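Long-range contacts in 433aa long hypothetical phosphoribosylglycinamide formyl transferase (Pyrococcus horikoshii, PDB 2DWC), which is a PurT-like member of the ATP-grasp family, of unconfirmed function, that binds adenosine-5'-diphosphate: residues H346-A350 / A408-L413; N370-F376 / G388-D394. All blocks are in the same frame, centred on the assembly; numbering follows the deposited sequence.

Contact 1. Residues H346-A350 / A408-L413; sequences HVIKA and AHMIEL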
loop_
_atom_site.group_PDB
_atom_site.type_symbol
_atom_site.label_atom_id
_atom_site.label_comp_id
_atom_site.label_asym_id
_atom_site.label_seq_id
_atom_site.Cartn_x
_atom_site.Cartn_y
_atom_site.Cartn_z
ATOM N N HIS B 346 -14.052 -1.755 9.992
ATOM C CA HIS B 346 -14.613 -1.519 11.304
ATOM C C HIS B 346 -13.476 -0.859 12.101
ATOM O O HIS B 346 -12.328 -1.324 12.063
ATOM C CB HIS B 346 -15.071 -2.814 11.981
ATOM C CG HIS B 346 -15.926 -2.559 13.183
ATOM N ND1 HIS B 346 -15.417 -2.052 14.364
ATOM C CD2 HIS B 346 -17.273 -2.637 13.354
ATOM C CE1 HIS B 346 -16.411 -1.824 15.208
ATOM N NE2 HIS B 346 -17.545 -2.166 14.620
ATOM N N VAL B 347 -13.778 0.243 12.776
ATOM C CA VAL B 347 -12.740 0.934 13.543
ATOM C C VAL B 347 -12.244 0.165 14.750
ATOM O O VAL B 347 -12.913 -0.744 15.256
ATOM C CB VAL B 347 -13.252 2.331 14.024
ATOM C CG1 VAL B 347 -13.741 3.128 12.813
ATOM C CG2 VAL B 347 -14.389 2.164 15.057
ATOM N N ILE B 348 -11.020 0.512 15.165
ATOM C CA ILE B 348 -10.389 -0.039 16.366
ATOM C C ILE B 348 -10.152 1.240 17.164
ATOM O O ILE B 348 -9.278 2.059 16.825
ATOM C CB ILE B 348 -9.061 -0.744 16.038
ATOM C CG1 ILE B 348 -9.342 -1.987 15.144
ATOM C CG2 ILE B 348 -8.399 -1.182 17.329
ATOM C CD1 ILE B 348 -8.060 -2.619 14.568
ATOM N N LYS B 349 -10.971 1.440 18.199
ATOM C CA LYS B 349 -10.893 2.680 18.988
ATOM C C LYS B 349 -10.416 2.456 20.397
ATOM O O LYS B 349 -10.723 1.433 20.998
ATOM C CB LYS B 349 -12.259 3.372 19.057
ATOM C CG LYS B 349 -12.927 3.600 17.720
ATOM C CD LYS B 349 -13.913 4.763 17.792
ATOM C CE LYS B 349 -14.784 4.678 19.045
ATOM N NZ LYS B 349 -15.506 5.968 19.266
ATOM N N ALA B 350 -9.681 3.431 20.936
ATOM C CA ALA B 350 -9.159 3.282 22.289
ATOM C C ALA B 350 -10.255 3.561 23.294
ATOM O O ALA B 350 -11.051 4.486 23.105
ATOM C CB ALA B 350 -7.986 4.263 22.528
ATOM N N ALA B 408 -12.226 -6.659 14.312
ATOM C CA ALA B 408 -11.974 -5.529 15.203
ATOM C C ALA B 408 -12.249 -5.902 16.650
ATOM O O ALA B 408 -11.493 -5.528 17.552
ATOM C CB ALA B 408 -12.825 -4.326 14.810
ATOM N N HIS B 409 -13.353 -6.610 16.883
ATOM C CA HIS B 409 -13.706 -6.997 18.242
ATOM C C HIS B 409 -12.776 -8.019 18.902
ATOM O O HIS B 409 -12.850 -8.207 20.108
ATOM C CB HIS B 409 -15.167 -7.469 18.280
ATOM C CG HIS B 409 -16.152 -6.354 18.097
ATOM N ND1 HIS B 409 -17.498 -6.576 17.873
ATOM C CD2 HIS B 409 -15.993 -5.009 18.116
ATOM C CE1 HIS B 409 -18.121 -5.414 17.761
ATOM N NE2 HIS B 409 -17.233 -4.448 17.904
ATOM N N MET B 410 -11.908 -8.675 18.122
ATOM C CA MET B 410 -10.948 -9.613 18.659
ATOM C C MET B 410 -9.706 -8.908 19.216
ATOM O O MET B 410 -8.866 -9.528 19.884
ATOM C CB MET B 410 -10.505 -10.575 17.560
ATOM C CG MET B 410 -11.591 -11.577 17.164
ATOM S SD MET B 410 -10.983 -12.624 15.813
ATOM C CE MET B 410 -12.276 -13.826 15.615
ATOM N N ILE B 411 -9.589 -7.615 18.935
ATOM C CA ILE B 411 -8.404 -6.886 19.384
ATOM C C ILE B 411 -8.611 -6.115 20.687
ATOM O O ILE B 411 -9.623 -5.421 20.856
ATOM C CB ILE B 411 -7.923 -5.959 18.243
ATOM C CG1 ILE B 411 -7.424 -6.850 17.074
ATOM C CG2 ILE B 411 -6.785 -5.023 18.749
ATOM C CD1 ILE B 411 -7.320 -6.112 15.800
ATOM N N GLU B 412 -7.693 -6.287 21.638
ATOM C CA GLU B 412 -7.759 -5.547 22.907
ATOM C C GLU B 412 -6.577 -4.595 22.909
ATOM O O GLU B 412 -5.531 -4.893 22.311
ATOM C CB GLU B 412 -7.620 -6.492 24.114
ATOM C CG GLU B 412 -8.805 -7.455 24.212
ATOM C CD GLU B 412 -8.834 -8.166 25.533
ATOM O OE1 GLU B 412 -7.755 -8.325 26.133
ATOM O OE2 GLU B 412 -9.937 -8.571 25.962
ATOM N N LEU B 413 -6.740 -3.473 23.589
ATOM C CA LEU B 413 -5.676 -2.460 23.629
ATOM C C LEU B 413 -5.343 -1.980 25.020
ATOM O O LEU B 413 -6.195 -2.000 25.925
ATOM C CB LEU B 413 -6.095 -1.204 22.826
ATOM C CG LEU B 413 -7.216 -1.270 21.793
ATOM C CD1 LEU B 413 -7.506 0.119 21.235
ATOM C CD2 LEU B 413 -6.807 -2.201 20.672
#
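His346 packs against Ala408 and His409 where the end of helix 397-409 packs against the face of strand 343-349. From CB outward, the imidazole keeps to the methyl group of Ala408: His346 CB and CG each lie 3.9 Å from Ala408 CB, and His346 ND1 comes closest, at 3.5 Å. Farther out, CE1 and NE2 reach the ring of His409, whose NE2 is 3.9 Å from His346 CE1; the two planes are inclined at 70°. The ring's rotation is fixed by its own strand, since His346 ND1 donates to Val347 O (3.0 Å), in the carbonyl plane and on a lone pair. Alanine suits position 408 because its single methyl can rest on both the imidazole and Val347 O. Two residues on, Ile348 CG1 lies beside the backbone N (chi1 -65°), carrying Ile348 CD1 across Ile411 CD1 at 3.8 Å, while CG2 meets Leu413 CD2. The other Leu413 methyl, CD1, rests on Lys349 O and Ala350 CA. Branched aliphatic chains suit these buried places, where Ile348 and Leu413 each offer methyls to different neighbours. Strand 343-349 runs between strands 241-247 and 386-393; the end of helix 397-409 packs on one face, and Phe359 of strand 358-360 packs on Ile411 and Leu413.

Contact 2. Residues N370-F376 / G388-D394; sequences NATVRLF and GIALAWD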
loop_
_atom_site.group_PDB
_atom_site.type_symbol
_atom_site.label_atom_id
_atom_site.label_comp_id
_atom_site.label_asym_id
_atom_site.label_seq_id
_atom_site.Cartn_x
_atom_site.Cartn_y
_atom_site.Cartn_z
ATOM N N ASN B 370 -9.285 -13.505 4.512
ATOM C CA ASN B 370 -9.856 -12.388 3.751
ATOM C C ASN B 370 -10.077 -11.150 4.608
ATOM O O ASN B 370 -11.078 -10.454 4.467
ATOM C CB ASN B 370 -11.203 -12.788 3.124
ATOM C CG ASN B 370 -11.090 -14.036 2.242
ATOM O OD1 ASN B 370 -10.050 -14.306 1.659
ATOM N ND2 ASN B 370 -12.184 -14.785 2.125
ATOM N N ALA B 371 -9.168 -10.920 5.545
ATOM C CA ALA B 371 -9.234 -9.712 6.352
ATOM C C ALA B 371 -7.824 -9.405 6.821
ATOM O O ALA B 371 -6.915 -10.229 6.715
ATOM C CB ALA B 371 -10.104 -9.929 7.556
ATOM N N THR B 372 -7.637 -8.186 7.305
ATOM C CA THR B 372 -6.356 -7.837 7.903
ATOM C C THR B 372 -6.588 -6.598 8.735
ATOM O O THR B 372 -7.730 -6.174 8.880
ATOM C CB THR B 372 -5.207 -7.614 6.861
ATOM O OG1 THR B 372 -3.957 -7.542 7.587
ATOM C CG2 THR B 372 -5.417 -6.329 6.052
ATOM N N VAL B 373 -5.538 -6.047 9.348
ATOM C CA VAL B 373 -5.739 -4.823 10.104
ATOM C C VAL B 373 -4.681 -3.798 9.695
ATOM O O VAL B 373 -3.629 -4.150 9.130
ATOM C CB VAL B 373 -5.596 -5.028 11.662
ATOM C CG1 VAL B 373 -6.662 -6.051 12.179
ATOM C CG2 VAL B 373 -4.199 -5.489 11.979
ATOM N N ARG B 374 -4.980 -2.537 9.950
ATOM C CA ARG B 374 -3.997 -1.451 9.733
ATOM C C ARG B 374 -3.988 -0.735 11.072
ATOM O O ARG B 374 -5.073 -0.403 11.616
ATOM C CB ARG B 374 -4.392 -0.498 8.591
ATOM C CG ARG B 374 -3.711 -0.873 7.264
ATOM C CD ARG B 374 -4.443 -1.891 6.460
ATOM N NE ARG B 374 -3.665 -2.268 5.267
ATOM C CZ ARG B 374 -2.669 -3.171 5.289
ATOM N NH1 ARG B 374 -2.348 -3.781 6.438
ATOM N NH2 ARG B 374 -1.968 -3.442 4.188
ATOM N N LEU B 375 -2.781 -0.524 11.626
ATOM C CA LEU B 375 -2.636 0.111 12.939
ATOM C C LEU B 375 -1.907 1.399 12.564
ATOM O O LEU B 375 -0.837 1.353 11.933
ATOM C CB LEU B 375 -1.801 -0.804 13.843
ATOM C CG LEU B 375 -2.477 -2.187 14.078
ATOM C CD1 LEU B 375 -1.540 -3.090 14.943
ATOM C CD2 LEU B 375 -3.816 -1.974 14.866
ATOM N N PHE B 376 -2.444 2.521 13.046
ATOM C CA PHE B 376 -1.987 3.802 12.526
ATOM C C PHE B 376 -0.701 4.350 13.019
ATOM O O PHE B 376 -0.170 5.272 12.398
ATOM C CB PHE B 376 -3.095 4.875 12.684
ATOM C CG PHE B 376 -4.450 4.461 12.095
ATOM C CD1 PHE B 376 -4.531 3.675 10.945
ATOM C CD2 PHE B 376 -5.636 4.938 12.688
ATOM C CE1 PHE B 376 -5.783 3.355 10.375
ATOM C CE2 PHE B 376 -6.871 4.628 12.121
ATOM C CZ PHE B 376 -6.943 3.845 10.979
ATOM N N GLY B 388 -6.806 2.326 14.730
ATOM C CA GLY B 388 -6.576 1.458 13.577
ATOM C C GLY B 388 -7.890 1.030 12.968
ATOM O O GLY B 388 -8.943 1.550 13.361
ATOM N N ILE B 389 -7.841 0.120 12.002
ATOM C CA ILE B 389 -9.079 -0.405 11.413
ATOM C C ILE B 389 -8.900 -1.866 11.039
ATOM O O ILE B 389 -7.792 -2.312 10.742
ATOM C CB ILE B 389 -9.509 0.275 10.062
ATOM C CG1 ILE B 389 -8.304 0.334 9.092
ATOM C CG2 ILE B 389 -10.172 1.614 10.325
ATOM C CD1 ILE B 389 -8.732 0.561 7.647
ATOM N N ALA B 390 -10.001 -2.613 11.069
ATOM C CA ALA B 390 -9.986 -3.963 10.536
ATOM C C ALA B 390 -10.576 -3.782 9.112
ATOM O O ALA B 390 -11.508 -2.987 8.914
ATOM C CB ALA B 390 -10.919 -4.902 11.373
ATOM N N LEU B 391 -10.020 -4.504 8.132
ATOM C CA LEU B 391 -10.483 -4.448 6.726
ATOM C C LEU B 391 -10.839 -5.883 6.353
ATOM O O LEU B 391 -10.102 -6.793 6.697
ATOM C CB LEU B 391 -9.337 -4.063 5.793
ATOM C CG LEU B 391 -9.052 -2.625 5.400
ATOM C CD1 LEU B 391 -7.759 -2.591 4.565
ATOM C CD2 LEU B 391 -10.219 -2.089 4.578
ATOM N N ALA B 392 -11.930 -6.092 5.628
ATOM C CA ALA B 392 -12.277 -7.445 5.231
ATOM C C ALA B 392 -12.945 -7.373 3.859
ATOM O O ALA B 392 -13.627 -6.390 3.559
ATOM C CB ALA B 392 -13.248 -8.076 6.245
ATOM N N TRP B 393 -12.775 -8.405 3.041
ATOM C CA TRP B 393 -13.420 -8.391 1.710
ATOM C C TRP B 393 -14.121 -9.729 1.452
ATOM O O TRP B 393 -13.745 -10.762 2.014
ATOM C CB TRP B 393 -12.378 -8.161 0.621
ATOM C CG TRP B 393 -11.040 -8.921 0.851
ATOM C CD1 TRP B 393 -10.680 -10.129 0.305
ATOM C CD2 TRP B 393 -9.968 -8.561 1.754
ATOM N NE1 TRP B 393 -9.466 -10.548 0.817
ATOM C CE2 TRP B 393 -9.010 -9.602 1.703
ATOM C CE3 TRP B 393 -9.732 -7.466 2.604
ATOM C CZ2 TRP B 393 -7.822 -9.581 2.467
ATOM C CZ3 TRP B 393 -8.548 -7.444 3.374
ATOM C CH2 TRP B 393 -7.608 -8.495 3.292
ATOM N N ASP B 394 -15.098 -9.698 0.556
ATOM C CA ASP B 394 -15.834 -10.933 0.229
ATOM C C ASP B 394 -16.731 -10.620 -0.952
ATOM O O ASP B 394 -17.063 -9.485 -1.206
ATOM C CB ASP B 394 -16.710 -11.357 1.401
ATOM C CG ASP B 394 -17.232 -12.783 1.248
ATOM O OD1 ASP B 394 -18.347 -12.976 0.719
ATOM O OD2 ASP B 394 -16.499 -13.700 1.646
HETATM O O HOH W 1 -14.583 -13.085 3.320
#
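Asn370, Trp393 and Asp394 grip one water across the strand ends: it accepts from Asn370 ND2 and donates to Trp393 O and, at 2.6 Å, to Asp394 OD2, while Asp394 OD1 is hydrogen-bonded to Asp396 N. Next to it Trp393 N donates to Asn370 O. That carbonyl oxygen sits 3.4 Å above the centre of the Trp393 ring, whose face also receives Asn370 CB in a CH-pi contact. A chi1 of 40° brings the indole there, placing CG between the backbone N and carbonyl carbon; its flat surface suits a strand end laid over it. Thr372 and Leu391 exchange two backbone bonds, as do Arg374 and Ile389, where Ile389 N lies 2.8 Å from Arg374 O. Glycine suits 388 because its CA lies close to Arg374 O and the Leu375 side chain; Gly388 CA also lies 3.5 Å from the centroid of the Phe376 ring, over the face. Arg374 bends at chi2 (87°), passing CD obliquely across Leu391 CD1 and returning NH1 to Val373 O; its NH2 forms a salt bridge with Glu37 of the second subunit. Small Ala371, Ala390 and Ala392 share a face with Val373, and helix 397-409 packs there. Alternating hydrogen-bonded and non-hydrogen-bonded pairs make this a regular antiparallel beta pair, at the subunit interface.

After the ATP-grasp part of the chain, strand 343-349 supplies residues 346-350 of contact 1, and the chain then runs through strand 358-360 and helix 362-365 to reach strand 371-375. Contact 2 closes the shorter loop, when strand 386-393 returns antiparallel to 371-375. Helix 397-409 follows directly, and its end, with strand 412-414, returns to 346-350 to close contact 1; contact 2 is therefore nested inside contact 1. Strand 386-393 lies between 343-349 and 371-375, and probable hydrogen bonds from Ala390 N to His346 O and from Ile348 N to Gly388 O join the two contacts. Ile411, between helix 397-409 and strand 412-414, packs on Val373; together the contacts join the helix end and strand 412-414 to the large mixed sheet.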